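Organic hydroperoxide resistance protein (Elizabethkingia anophelis NUHP1, PDB 6D9N) probably detoxifies organic hydroperoxides as a dimeric, thiol-dependent member of the OsmC/Ohr family, protecting the bacterium against oxidative stress. Local coordinates at residues T14-T18 against K28-G32; G22-H26 against E37-P41; F66-N71 against E83-T87; E105-P111 against K142-N148. One frame throughout, in Å; residues are numbered along the deposited sequence. Where two conformers were deposited one is given.

Contact 1 of 4, residues T14-T18 against K28-G32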
loop_
_atom_site.group_PDB
_atom_site.type_symbol
_atom_site.label_atom_id
_atom_site.label_comp_id
_atom_site.label_asym_id
_atom_site.label_seq_id
_atom_site.Cartn_x
_atom_site.Cartn_y
_atom_site.Cartn_z
ATOM N N THR B 14 -8.959 -3.657 -11.579
ATOM C CA THR B 14 -9.251 -2.685 -10.531
ATOM C C THR B 14 -9.872 -3.396 -9.345
ATOM O O THR B 14 -10.683 -4.317 -9.515
ATOM C CB THR B 14 -10.234 -1.597 -11.066
ATOM O OG1 THR B 14 -9.690 -0.965 -12.230
ATOM C CG2 THR B 14 -10.506 -0.522 -10.038
ATOM N N ILE B 15 -9.506 -2.954 -8.135
ATOM C CA ILE B 15 -10.036 -3.532 -6.897
ATOM C C ILE B 15 -10.276 -2.395 -5.915
ATOM O O ILE B 15 -9.448 -1.481 -5.801
ATOM C CB ILE B 15 -9.096 -4.616 -6.327
ATOM C CG1 ILE B 15 -9.671 -5.268 -5.063
ATOM C CG2 ILE B 15 -7.662 -4.090 -6.085
ATOM C CD1 ILE B 15 -10.927 -6.078 -5.256
ATOM N N GLY B 16 -11.387 -2.460 -5.172
ATOM C CA GLY B 16 -11.695 -1.433 -4.185
ATOM C C GLY B 16 -11.656 -1.932 -2.756
ATOM O O GLY B 16 -11.749 -3.138 -2.462
ATOM N N ALA B 17 -11.565 -0.972 -1.845
ATOM C CA ALA B 17 -11.721 -1.234 -0.422
ATOM C C ALA B 17 -12.361 -0.021 0.227
ATOM O O ALA B 17 -12.274 1.094 -0.291
ATOM C CB ALA B 17 -10.356 -1.503 0.260
ATOM N N THR B 18 -12.981 -0.242 1.392
ATOM C CA THR B 18 -13.696 0.784 2.145
ATOM C C THR B 18 -13.196 0.775 3.572
ATOM O O THR B 18 -13.131 -0.291 4.199
ATOM C CB THR B 18 -15.200 0.498 2.136
ATOM O OG1 THR B 18 -15.664 0.536 0.786
ATOM C CG2 THR B 18 -15.955 1.583 2.924
ATOM N N LYS B 28 -12.418 -3.148 4.624
ATOM C CA LYS B 28 -13.003 -4.308 3.935
ATOM C C LYS B 28 -12.803 -4.145 2.439
ATOM O O LYS B 28 -13.174 -3.099 1.891
ATOM C CB LYS B 28 -14.516 -4.384 4.206
ATOM C CG LYS B 28 -15.231 -5.616 3.686
ATOM C CD LYS B 28 -16.740 -5.566 3.940
ATOM C CE LYS B 28 -17.447 -6.802 3.435
ATOM N NZ LYS B 28 -18.907 -6.774 3.754
ATOM N N SER B 29 -12.210 -5.141 1.764
ATOM C CA SER B 29 -12.192 -5.087 0.297
ATOM C C SER B 29 -13.619 -5.249 -0.246
ATOM O O SER B 29 -14.510 -5.791 0.422
ATOM C CB SER B 29 -11.262 -6.166 -0.278
ATOM O OG SER B 29 -11.756 -7.444 -0.001
ATOM N N ASP B 30 -13.817 -4.815 -1.502
ATOM C CA ASP B 30 -15.156 -4.811 -2.108
ATOM C C ASP B 30 -15.770 -6.197 -2.147
ATOM O O ASP B 30 -16.998 -6.331 -2.140
ATOM C CB ASP B 30 -15.076 -4.343 -3.563
ATOM C CG ASP B 30 -15.021 -2.850 -3.705
ATOM O OD1 ASP B 30 -15.060 -2.136 -2.696
ATOM O OD2 ASP B 30 -14.937 -2.378 -4.857
ATOM N N ASN B 31 -14.933 -7.224 -2.234
ATOM C CA ASN B 31 -15.370 -8.598 -2.361
ATOM C C ASN B 31 -15.257 -9.363 -1.044
ATOM O O ASN B 31 -15.488 -10.573 -1.025
ATOM C CB ASN B 31 -14.596 -9.292 -3.501
ATOM C CG ASN B 31 -13.094 -9.281 -3.292
ATOM O OD1 ASN B 31 -12.587 -8.898 -2.214
ATOM N ND2 ASN B 31 -12.353 -9.719 -4.341
ATOM N N GLY B 32 -14.928 -8.684 0.064
ATOM C CA GLY B 32 -14.818 -9.313 1.366
ATOM C C GLY B 32 -13.604 -10.197 1.594
ATOM O O GLY B 32 -13.465 -10.728 2.707
HETATM O O HOH W 1 -13.635 -4.070 -6.439
HETATM O O HOH W 2 -15.805 -2.706 0.682
#
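Ala17 and Ser29 face each other as an antiparallel non-hydrogen-bonded pair, their CA atoms 3.9 Å apart, the tight part of the contact. Next to it Thr18 and Lys28 form the hydrogen-bonded pair: Thr18 N donates to Lys28 O at 2.9 Å, and Lys28 N returns a bond to Thr18 O at 3.0 Å. Ala17 CA also closes on Lys28 O, a CA-H...O contact of 3.3 Å. Beyond Ser29 the chain leaves the strand in a type I turn, yet Asp30 N still reaches Gly16 O at 2.8 Å. Ser29 OG sits between its backbone N and carbonyl carbon (chi1 65°), where it donates to Asn31 OD1 at 2.8 Å, spanning the turn; Leu34 N also bonds Ser29 OG, and Val33 N bonds Asn31 OD1.

The other side is looser. In the conformer described, the Asp30 carboxylate lies beside Gly16 without a direct bond, and a water that accepts from Gly16 N and donates to Asp30 OD2 joins them. Lys28 runs out fully extended, away from Thr18. Residues 14 to 18 pair along their other edge with a strand of the second subunit. Backbone bonds therefore set the register of this hairpin, while its polar side chains add mainly turn bonds and water-mediated links, which fits an edge strand that continues the sheet into the second subunit.

Contact 2 of 4, residues G22-H26 against E37-P41. With EDO (1,2-ethanediol), chain E.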
loop_
_atom_site.group_PDB
_atom_site.type_symbol
_atom_site.label_atom_id
_atom_site.label_comp_id
_atom_site.label_asym_id
_atom_site.label_seq_id
_atom_site.Cartn_x
_atom_site.Cartn_y
_atom_site.Cartn_z
ATOM N N GLY B 22 -13.633 5.302 12.131
ATOM C CA GLY B 22 -12.896 6.341 12.841
ATOM C C GLY B 22 -11.594 5.826 13.435
ATOM O O GLY B 22 -10.878 5.013 12.840
ATOM N N ARG B 23 -11.260 6.339 14.621
ATOM C CA ARG B 23 -10.016 5.949 15.291
ATOM C C ARG B 23 -9.921 4.444 15.502
ATOM O O ARG B 23 -8.830 3.858 15.438
ATOM C CB ARG B 23 -9.963 6.677 16.634
ATOM C CG ARG B 23 -8.780 6.371 17.547
ATOM C CD ARG B 23 -8.763 7.292 18.758
ATOM N NE ARG B 23 -10.005 7.227 19.529
ATOM C CZ ARG B 23 -10.299 6.278 20.423
ATOM N NH1 ARG B 23 -9.439 5.318 20.684
ATOM N NH2 ARG B 23 -11.455 6.308 21.065
ATOM N N ASN B 24 -11.039 3.802 15.787
ATOM C CA ASN B 24 -11.061 2.352 15.932
ATOM C C ASN B 24 -11.577 1.806 14.606
ATOM O O ASN B 24 -12.722 1.392 14.470
ATOM C CB ASN B 24 -11.929 1.977 17.120
ATOM C CG ASN B 24 -11.347 2.492 18.415
ATOM O OD1 ASN B 24 -10.122 2.587 18.554
ATOM N ND2 ASN B 24 -12.223 2.821 19.379
ATOM N N GLY B 25 -10.680 1.774 13.607
ATOM C CA GLY B 25 -11.097 1.604 12.229
ATOM C C GLY B 25 -11.351 0.173 11.796
ATOM O O GLY B 25 -10.957 -0.805 12.421
ATOM N N HIS B 26 -11.984 0.093 10.634
ATOM C CA HIS B 26 -12.309 -1.167 9.995
ATOM C C HIS B 26 -12.062 -0.998 8.506
ATOM O O HIS B 26 -12.375 0.056 7.948
ATOM C CB HIS B 26 -13.802 -1.451 10.231
ATOM C CG HIS B 26 -14.251 -2.782 9.747
ATOM N ND1 HIS B 26 -14.010 -3.938 10.450
ATOM C CD2 HIS B 26 -14.901 -3.153 8.613
ATOM C CE1 HIS B 26 -14.505 -4.971 9.779
ATOM N NE2 HIS B 26 -15.073 -4.515 8.673
ATOM N N GLU B 37 -9.842 -5.282 11.478
ATOM C CA GLU B 37 -9.730 -4.064 12.264
ATOM C C GLU B 37 -8.376 -3.417 12.026
ATOM O O GLU B 37 -7.364 -4.096 11.812
ATOM C CB GLU B 37 -9.843 -4.401 13.756
ATOM C CG GLU B 37 -11.201 -4.945 14.159
ATOM C CD GLU B 37 -12.349 -4.033 13.766
ATOM O OE1 GLU B 37 -12.487 -2.916 14.337
ATOM O OE2 GLU B 37 -13.116 -4.439 12.877
ATOM N N VAL B 38 -8.350 -2.086 12.084
ATOM C CA VAL B 38 -7.091 -1.340 12.135
ATOM C C VAL B 38 -7.131 -0.424 13.354
ATOM O O VAL B 38 -8.186 0.096 13.756
ATOM C CB VAL B 38 -6.817 -0.537 10.841
ATOM C CG1 VAL B 38 -6.481 -1.469 9.685
ATOM C CG2 VAL B 38 -7.951 0.408 10.518
ATOM N N ARG B 39 -5.968 -0.233 13.962
ATOM C CA ARG B 39 -5.856 0.592 15.171
ATOM C C ARG B 39 -4.501 1.290 15.137
ATOM O O ARG B 39 -3.550 0.808 14.503
ATOM C CB ARG B 39 -5.895 -0.254 16.439
ATOM C CG ARG B 39 -7.195 -1.015 16.709
ATOM C CD ARG B 39 -8.375 -0.059 17.039
ATOM N NE ARG B 39 -9.573 -0.815 17.381
ATOM C CZ ARG B 39 -10.462 -1.300 16.523
ATOM N NH1 ARG B 39 -10.331 -1.109 15.198
ATOM N NH2 ARG B 39 -11.510 -1.983 16.983
ATOM N N TYR B 40 -4.386 2.404 15.831
ATOM C CA TYR B 40 -3.067 2.998 16.014
ATOM C C TYR B 40 -2.198 2.076 16.858
ATOM O O TYR B 40 -2.662 1.559 17.884
ATOM C CB TYR B 40 -3.180 4.392 16.665
ATOM C CG TYR B 40 -3.836 5.438 15.739
ATOM C CD1 TYR B 40 -3.272 5.753 14.502
ATOM C CD2 TYR B 40 -5.024 6.064 16.068
ATOM C CE1 TYR B 40 -3.872 6.694 13.637
ATOM C CE2 TYR B 40 -5.628 6.999 15.234
ATOM C CZ TYR B 40 -5.048 7.298 14.014
ATOM O OH TYR B 40 -5.651 8.218 13.171
ATOM N N PRO B 41 -0.953 1.832 16.453
ATOM C CA PRO B 41 -0.065 0.972 17.232
ATOM C C PRO B 41 0.432 1.727 18.457
ATOM O O PRO B 41 0.322 2.945 18.552
ATOM C CB PRO B 41 1.078 0.692 16.254
ATOM C CG PRO B 41 1.150 1.940 15.439
ATOM C CD PRO B 41 -0.298 2.304 15.211
HETATM C C1 EDO E . -6.657 3.925 12.997
HETATM O O1 EDO E . -7.991 3.573 12.553
HETATM C C2 EDO E . -5.613 3.021 12.337
HETATM O O2 EDO E . -5.692 3.280 10.952
HETATM O O HOH W 3 -6.768 3.156 17.222
HETATM O O HOH W 4 -14.102 -0.869 13.651
#
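His26 and Glu37 stand opposite each other as an antiparallel non-hydrogen-bonded pair, CA to CA 4.5 Å, and beside them Val38 N donates to Gly25 O at 2.9 Å. The Glu37 side chain folds back at chi2 (-55°), which lets its two oxygens serve different partners. OE2 takes the bond from His26 ND1 at 2.6 Å, in the imidazole plane, on the syn side of the carboxylate but 32° out of its plane. OE1 is gripped end-on by Arg39 NH1 and NH2, a salt bridge with NH1 at 2.9 Å. NH1 also bonds Val38 O, and Asn24 CB rests 3.6 Å above the guanidinium centre; these edge bonds and the carbon on the face fix its rotation. Since His26 NE2 meets Glu35, carboxylates at both nitrogens would favour a positively charged ring.

Arg23 CG touches the edge of the Tyr40 ring, 4.0 Å from CE2, while ethanediol C1 lies over a face. Tyr40 OH bonds Ser68 of the second subunit, and a thiocyanate ion about 6 Å from its side chain may mark a pocket. This is the open end of beta hairpin 25-29/35-38: the His26-Glu37 bond spans its strands, and Arg39, on Glu37's own side, holds the carboxylate.

Contact 3 of 4, residues F66-N71 against E83-T87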
loop_
_atom_site.group_PDB
_atom_site.type_symbol
_atom_site.label_atom_id
_atom_site.label_comp_id
_atom_site.label_asym_id
_atom_site.label_seq_id
_atom_site.Cartn_x
_atom_site.Cartn_y
_atom_site.Cartn_z
ATOM N N PHE B 66 6.785 -6.520 -4.808
ATOM C CA PHE B 66 8.150 -6.681 -5.274
ATOM C C PHE B 66 8.462 -8.152 -5.537
ATOM O O PHE B 66 9.099 -8.489 -6.552
ATOM C CB PHE B 66 9.115 -6.009 -4.297
ATOM C CG PHE B 66 10.472 -5.788 -4.899
ATOM C CD1 PHE B 66 10.762 -4.592 -5.554
ATOM C CD2 PHE B 66 11.440 -6.776 -4.882
ATOM C CE1 PHE B 66 11.987 -4.364 -6.112
ATOM C CE2 PHE B 66 12.669 -6.553 -5.480
ATOM C CZ PHE B 66 12.943 -5.345 -6.103
ATOM N N ASP B 67 8.040 -9.057 -4.641
ATOM C CA ASP B 67 8.279 -10.475 -4.883
ATOM C C ASP B 67 7.558 -10.959 -6.133
ATOM O O ASP B 67 8.129 -11.745 -6.913
ATOM C CB ASP B 67 7.846 -11.319 -3.680
ATOM C CG ASP B 67 8.449 -12.718 -3.756
ATOM O OD1 ASP B 67 9.693 -12.810 -3.793
ATOM O OD2 ASP B 67 7.690 -13.710 -3.837
ATOM N N SER B 68 6.335 -10.480 -6.381
ATOM C CA SER B 68 5.618 -10.869 -7.594
ATOM C C SER B 68 6.350 -10.382 -8.843
ATOM O O SER B 68 6.554 -11.143 -9.804
ATOM C CB SER B 68 4.208 -10.285 -7.545
ATOM O OG SER B 68 3.517 -10.639 -8.723
ATOM N N ALA B 69 6.802 -9.128 -8.835
ATOM C CA ALA B 69 7.531 -8.571 -9.973
ATOM C C ALA B 69 8.840 -9.316 -10.182
ATOM O O ALA B 69 9.208 -9.643 -11.314
ATOM C CB ALA B 69 7.801 -7.083 -9.718
ATOM N N LEU B 70 9.553 -9.627 -9.091
ATOM C CA LEU B 70 10.804 -10.373 -9.170
ATOM C C LEU B 70 10.584 -11.739 -9.811
ATOM O O LEU B 70 11.374 -12.173 -10.654
ATOM C CB LEU B 70 11.355 -10.470 -7.752
ATOM C CG LEU B 70 12.676 -11.230 -7.630
ATOM C CD1 LEU B 70 13.766 -10.589 -8.468
ATOM C CD2 LEU B 70 13.052 -11.255 -6.160
ATOM N N ASN B 71 9.512 -12.435 -9.422
ATOM C CA ASN B 71 9.245 -13.743 -10.012
ATOM C C ASN B 71 8.848 -13.628 -11.469
ATOM O O ASN B 71 9.230 -14.494 -12.277
ATOM C CB ASN B 71 8.263 -14.515 -9.144
ATOM C CG ASN B 71 8.961 -15.147 -7.980
ATOM O OD1 ASN B 71 9.345 -16.313 -8.043
ATOM N ND2 ASN B 71 9.269 -14.367 -6.970
ATOM N N GLU B 83 13.393 -20.514 -4.225
ATOM C CA GLU B 83 12.230 -19.681 -3.906
ATOM C C GLU B 83 12.697 -18.361 -3.292
ATOM O O GLU B 83 13.519 -18.363 -2.366
ATOM C CB GLU B 83 11.302 -20.429 -2.959
ATOM C CG GLU B 83 10.028 -19.630 -2.608
ATOM C CD GLU B 83 9.066 -20.445 -1.776
ATOM O OE1 GLU B 83 8.533 -21.459 -2.291
ATOM O OE2 GLU B 83 8.843 -20.049 -0.622
ATOM N N THR B 84 12.221 -17.251 -3.852
ATOM C CA THR B 84 12.667 -15.937 -3.393
ATOM C C THR B 84 11.913 -15.502 -2.140
ATOM O O THR B 84 10.814 -15.999 -1.826
ATOM C CB THR B 84 12.450 -14.882 -4.496
ATOM O OG1 THR B 84 11.059 -14.806 -4.814
ATOM C CG2 THR B 84 13.221 -15.224 -5.745
ATOM N N THR B 85 12.524 -14.564 -1.414
ATOM C CA THR B 85 11.915 -13.907 -0.259
ATOM C C THR B 85 12.126 -12.408 -0.394
ATOM O O THR B 85 13.215 -11.961 -0.781
ATOM C CB THR B 85 12.614 -14.406 1.020
ATOM O OG1 THR B 85 12.552 -15.841 1.047
ATOM C CG2 THR B 85 11.999 -13.824 2.312
ATOM N N VAL B 86 11.124 -11.611 -0.033
ATOM C CA VAL B 86 11.313 -10.165 0.020
ATOM C C VAL B 86 10.798 -9.676 1.367
ATOM O O VAL B 86 9.674 -10.025 1.774
ATOM C CB VAL B 86 10.545 -9.450 -1.108
ATOM C CG1 VAL B 86 10.626 -7.923 -0.947
ATOM C CG2 VAL B 86 11.056 -9.898 -2.483
ATOM N N THR B 87 11.597 -8.841 2.028
ATOM C CA THR B 87 11.143 -8.119 3.213
ATOM C C THR B 87 11.025 -6.632 2.918
ATOM O O THR B 87 11.833 -6.064 2.171
ATOM C CB THR B 87 12.107 -8.336 4.381
ATOM O OG1 THR B 87 13.399 -7.786 4.068
ATOM C CG2 THR B 87 12.173 -9.809 4.751
HETATM O O HOH W 5 8.614 -16.297 -3.580
HETATM O O HOH W 6 9.950 -17.635 -5.736
#
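Asp67 CG lies anti to its own N (chi1 -164°), reaching forward from the helix, and Thr84 OG1 is turned between its backbone N and carbonyl carbon (chi1 61°), so that carboxylate and hydroxyl meet. This is helix-on-sheet packing of the OsmC/Ohr fold: helix 54-77 runs roughly antiparallel over the start of strand 85-94, the local axes 8.4 Å apart and their directions at 147°.

Thr84 OG1 donates to Asp67 OD1 at 2.6 Å, on the syn side of the carboxylate and close to its plane. The same hydroxyl accepts from Asn71 ND2 at 2.8 Å, so helix residues one turn apart grip one buried oxygen. Two waters extend the polar patch: one donates to Asp67 OD2 and Thr84 O, the other donates to Asn71 OD1 and accepts from Thr84 N. Thr84 O also bonds Thr20 OG1 of the second subunit.

Between helix and sheet, towards the core, the contact turns apolar. Val86 CG2 meets the edge of the Phe66 ring, 4.0 Å from CD2; the Val86 and Asp67 side chains lie antiparallel, CG2 3.7 Å from Asp67 CB. Leu70 CD2 reaches the methyl CG2 of Thr84, also at 4.0 Å. Phe66 directly follows Cys65, which forms a disulfide with Cys129, and Ala69 touches Cys129, so the contact directly adjoins the disulfide pair, cysteines probably redox-active as in this family. The Asn71 amide is fixed at its other hydrogen too: ND2 donates to Asp67 O at 2.9 Å, while Asn71 N reaches that oxygen from the opposite face of the carbonyl plane.

Contact 4 of 4, residues E105-P111 against K142-N148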
loop_
_atom_site.group_PDB
_atom_site.type_symbol
_atom_site.label_atom_id
_atom_site.label_comp_id
_atom_site.label_asym_id
_atom_site.label_seq_id
_atom_site.Cartn_x
_atom_site.Cartn_y
_atom_site.Cartn_z
ATOM N N GLU B 105 12.693 0.241 3.573
ATOM C CA GLU B 105 13.856 -0.602 3.299
ATOM C C GLU B 105 13.334 -1.906 2.725
ATOM O O GLU B 105 12.528 -2.579 3.370
ATOM C CB GLU B 105 14.608 -0.909 4.599
ATOM C CG GLU B 105 15.945 -1.657 4.471
ATOM C CD GLU B 105 16.674 -1.729 5.820
ATOM O OE1 GLU B 105 17.073 -2.838 6.255
ATOM O OE2 GLU B 105 16.854 -0.662 6.438
ATOM N N LEU B 106 13.819 -2.277 1.544
ATOM C CA LEU B 106 13.409 -3.507 0.872
ATOM C C LEU B 106 14.623 -4.399 0.725
ATOM O O LEU B 106 15.708 -3.922 0.361
ATOM C CB LEU B 106 13.002 -3.269 -0.568
ATOM C CG LEU B 106 11.783 -2.507 -0.991
ATOM C CD1 LEU B 106 11.657 -2.569 -2.511
ATOM C CD2 LEU B 106 10.556 -3.112 -0.355
ATOM N N HIS B 107 14.457 -5.683 0.985
ATOM C CA HIS B 107 15.558 -6.610 0.785
ATOM C C HIS B 107 15.013 -7.855 0.113
ATOM O O HIS B 107 13.995 -8.416 0.537
ATOM C CB HIS B 107 16.166 -7.016 2.104
ATOM C CG HIS B 107 17.306 -7.956 1.912
ATOM N ND1 HIS B 107 18.575 -7.528 1.563
ATOM C CD2 HIS B 107 17.358 -9.313 1.907
ATOM C CE1 HIS B 107 19.369 -8.573 1.416
ATOM N NE2 HIS B 107 18.656 -9.669 1.622
ATOM N N ALA B 108 15.672 -8.284 -0.964
ATOM C CA ALA B 108 15.294 -9.503 -1.671
ATOM C C ALA B 108 16.386 -10.541 -1.486
ATOM O O ALA B 108 17.577 -10.206 -1.524
ATOM C CB ALA B 108 15.098 -9.263 -3.176
ATOM N N ASN B 109 15.967 -11.795 -1.349
ATOM C CA ASN B 109 16.899 -12.913 -1.374
ATOM C C ASN B 109 16.552 -13.842 -2.525
ATOM O O ASN B 109 15.398 -14.265 -2.663
ATOM C CB ASN B 109 16.900 -13.701 -0.070
ATOM C CG ASN B 109 17.988 -14.750 -0.067
ATOM O OD1 ASN B 109 19.162 -14.426 0.046
ATOM N ND2 ASN B 109 17.618 -16.001 -0.235
ATOM N N ILE B 110 17.563 -14.195 -3.311
ATOM C CA ILE B 110 17.376 -15.044 -4.496
ATOM C C ILE B 110 18.369 -16.192 -4.397
ATOM O O ILE B 110 19.556 -16.022 -4.745
ATOM C CB ILE B 110 17.585 -14.252 -5.802
ATOM C CG1 ILE B 110 16.754 -12.967 -5.819
ATOM C CG2 ILE B 110 17.253 -15.149 -7.009
ATOM C CD1 ILE B 110 17.102 -12.015 -6.978
ATOM N N PRO B 111 17.955 -17.370 -3.924
ATOM C CA PRO B 111 18.910 -18.479 -3.809
ATOM C C PRO B 111 19.334 -18.972 -5.178
ATOM O O PRO B 111 18.552 -18.972 -6.134
ATOM C CB PRO B 111 18.095 -19.580 -3.118
ATOM C CG PRO B 111 16.917 -18.869 -2.499
ATOM C CD PRO B 111 16.606 -17.726 -3.420
ATOM N N LYS B 142 15.372 2.085 0.176
ATOM C CA LYS B 142 16.684 1.444 0.149
ATOM C C LYS B 142 16.469 -0.005 -0.239
ATOM O O LYS B 142 15.781 -0.722 0.468
ATOM C CB LYS B 142 17.307 1.487 1.538
ATOM C CG LYS B 142 18.596 0.661 1.632
ATOM C CD LYS B 142 19.389 0.943 2.914
ATOM C CE LYS B 142 20.483 -0.114 3.077
ATOM N NZ LYS B 142 19.772 -1.402 3.304
ATOM N N LEU B 143 17.095 -0.452 -1.322
ATOM C CA LEU B 143 16.856 -1.778 -1.905
ATOM C C LEU B 143 18.190 -2.519 -1.979
ATOM O O LEU B 143 19.151 -2.028 -2.584
ATOM C CB LEU B 143 16.291 -1.601 -3.311
ATOM C CG LEU B 143 16.194 -2.871 -4.162
ATOM C CD1 LEU B 143 15.368 -3.985 -3.527
ATOM C CD2 LEU B 143 15.637 -2.520 -5.533
ATOM N N THR B 144 18.248 -3.694 -1.362
ATOM C CA THR B 144 19.428 -4.547 -1.393
ATOM C C THR B 144 19.014 -5.972 -1.725
ATOM O O THR B 144 17.840 -6.344 -1.618
ATOM C CB THR B 144 20.187 -4.538 -0.034
ATOM O OG1 THR B 144 19.299 -4.896 1.026
ATOM C CG2 THR B 144 20.781 -3.153 0.273
ATOM N N VAL B 145 20.006 -6.759 -2.144
ATOM C CA VAL B 145 19.756 -8.140 -2.544
ATOM C C VAL B 145 20.833 -9.043 -1.983
ATOM O O VAL B 145 22.000 -8.658 -1.914
ATOM C CB VAL B 145 19.638 -8.294 -4.086
ATOM C CG1 VAL B 145 20.968 -8.058 -4.831
ATOM C CG2 VAL B 145 19.068 -9.666 -4.496
ATOM N N SER B 146 20.435 -10.252 -1.600
ATOM C CA SER B 146 21.345 -11.333 -1.246
ATOM C C SER B 146 21.036 -12.562 -2.097
ATOM O O SER B 146 19.966 -12.666 -2.725
ATOM C CB SER B 146 21.258 -11.677 0.242
ATOM O OG SER B 146 19.914 -11.913 0.644
ATOM N N ASN B 147 21.964 -13.515 -2.054
ATOM C CA ASN B 147 21.852 -14.758 -2.810
ATOM C C ASN B 147 22.106 -15.971 -1.907
ATOM O O ASN B 147 22.884 -16.875 -2.255
ATOM C CB ASN B 147 22.719 -14.766 -4.084
ATOM C CG ASN B 147 24.197 -14.609 -3.805
ATOM O OD1 ASN B 147 24.595 -14.115 -2.754
ATOM N ND2 ASN B 147 25.022 -14.997 -4.752
ATOM N N ASN B 148 21.460 -15.994 -0.729
ATOM C CA ASN B 148 21.618 -17.081 0.242
ATOM C C ASN B 148 20.771 -18.284 -0.123
ATOM O O ASN B 148 19.594 -18.134 -0.474
ATOM C CB ASN B 148 21.158 -16.697 1.638
ATOM C CG ASN B 148 21.904 -15.540 2.208
ATOM O OD1 ASN B 148 21.277 -14.520 2.576
ATOM N ND2 ASN B 148 23.187 -15.684 2.379
ATOM O OXT ASN B 148 21.282 -19.428 -0.016
HETATM O O HOH W 7 17.722 -2.903 2.123
#
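The His107 imidazole stands edge-on above Thr144 and Ser146, a hydroxyl at each of its nitrogens. Its strand 105-109 runs parallel to strand 142-146, the local axes 4.7 Å apart and 18° from parallel. The pair closes a beta-alpha-beta crossover, since helices 115-128 and 130-135 lie between the two strands in the chain.

With CG anti to the backbone N (chi1 -179°), the His107 ring leans across the neighbouring strand at about a right angle to the Thr144 side chain. ND1 and Thr144 OG1 are 2.8 Å apart, almost straight and in the ring plane; NE2 donates to Ser146 OG, also at 2.8 Å, with the oxygen somewhat tilted from that plane. Glu105 and Lys142 lie side by side on the same face, pointing the same way, but in the conformer described OE1 stays 4.2 Å from NZ, too far for a salt bridge. A water that accepts from Lys142 NZ donates instead to Leu106 O.

On the other face the packing is apolar. Leu106 CB touches Leu143 CD1 as the two leucines cross at a slant, and Ile110 CD1 meets Val145 CG2 at 3.9 Å. Helix 54-77 packs against this side through Phe66, and helix 115-128 through Ile122. After Ile110 N bonds Ser146 O, the Asn109 side chain holds the C-terminal residues. Ser146 OG, the acceptor from His107, donates to Asn109 OD1 at 2.7 Å, on a lone pair, and so links the two side chains. OD1 also accepts from Asn148 N at 2.9 Å, while ND2 donates in the amide plane to Asn148 O, part of the terminal carboxylate, at 2.9 Å.

In the fold
From the N terminus, strand 11-20 leads through the turn between residues 20 and 25 into strand 25-29, and contact 1 closes the first hairpin when residues 28-32 return against 14-18. Before that loop is complete, contact 2 has opened: it joins 22-26 to 37-41, so the two cross along the chain, sharing strand 25-29. Their centres lie about 17 Å apart. Helix 54-77 follows, and contact 3 closes the next loop by setting it on strand 85-94. Contact 4 comes after in series, bridging the long helical excursion between strands 100-109 and 141-146. Contacts 3 and 4 meet directly where Thr85 O receives Asn109 N, and contacts 1 to 3 also touch the second subunit.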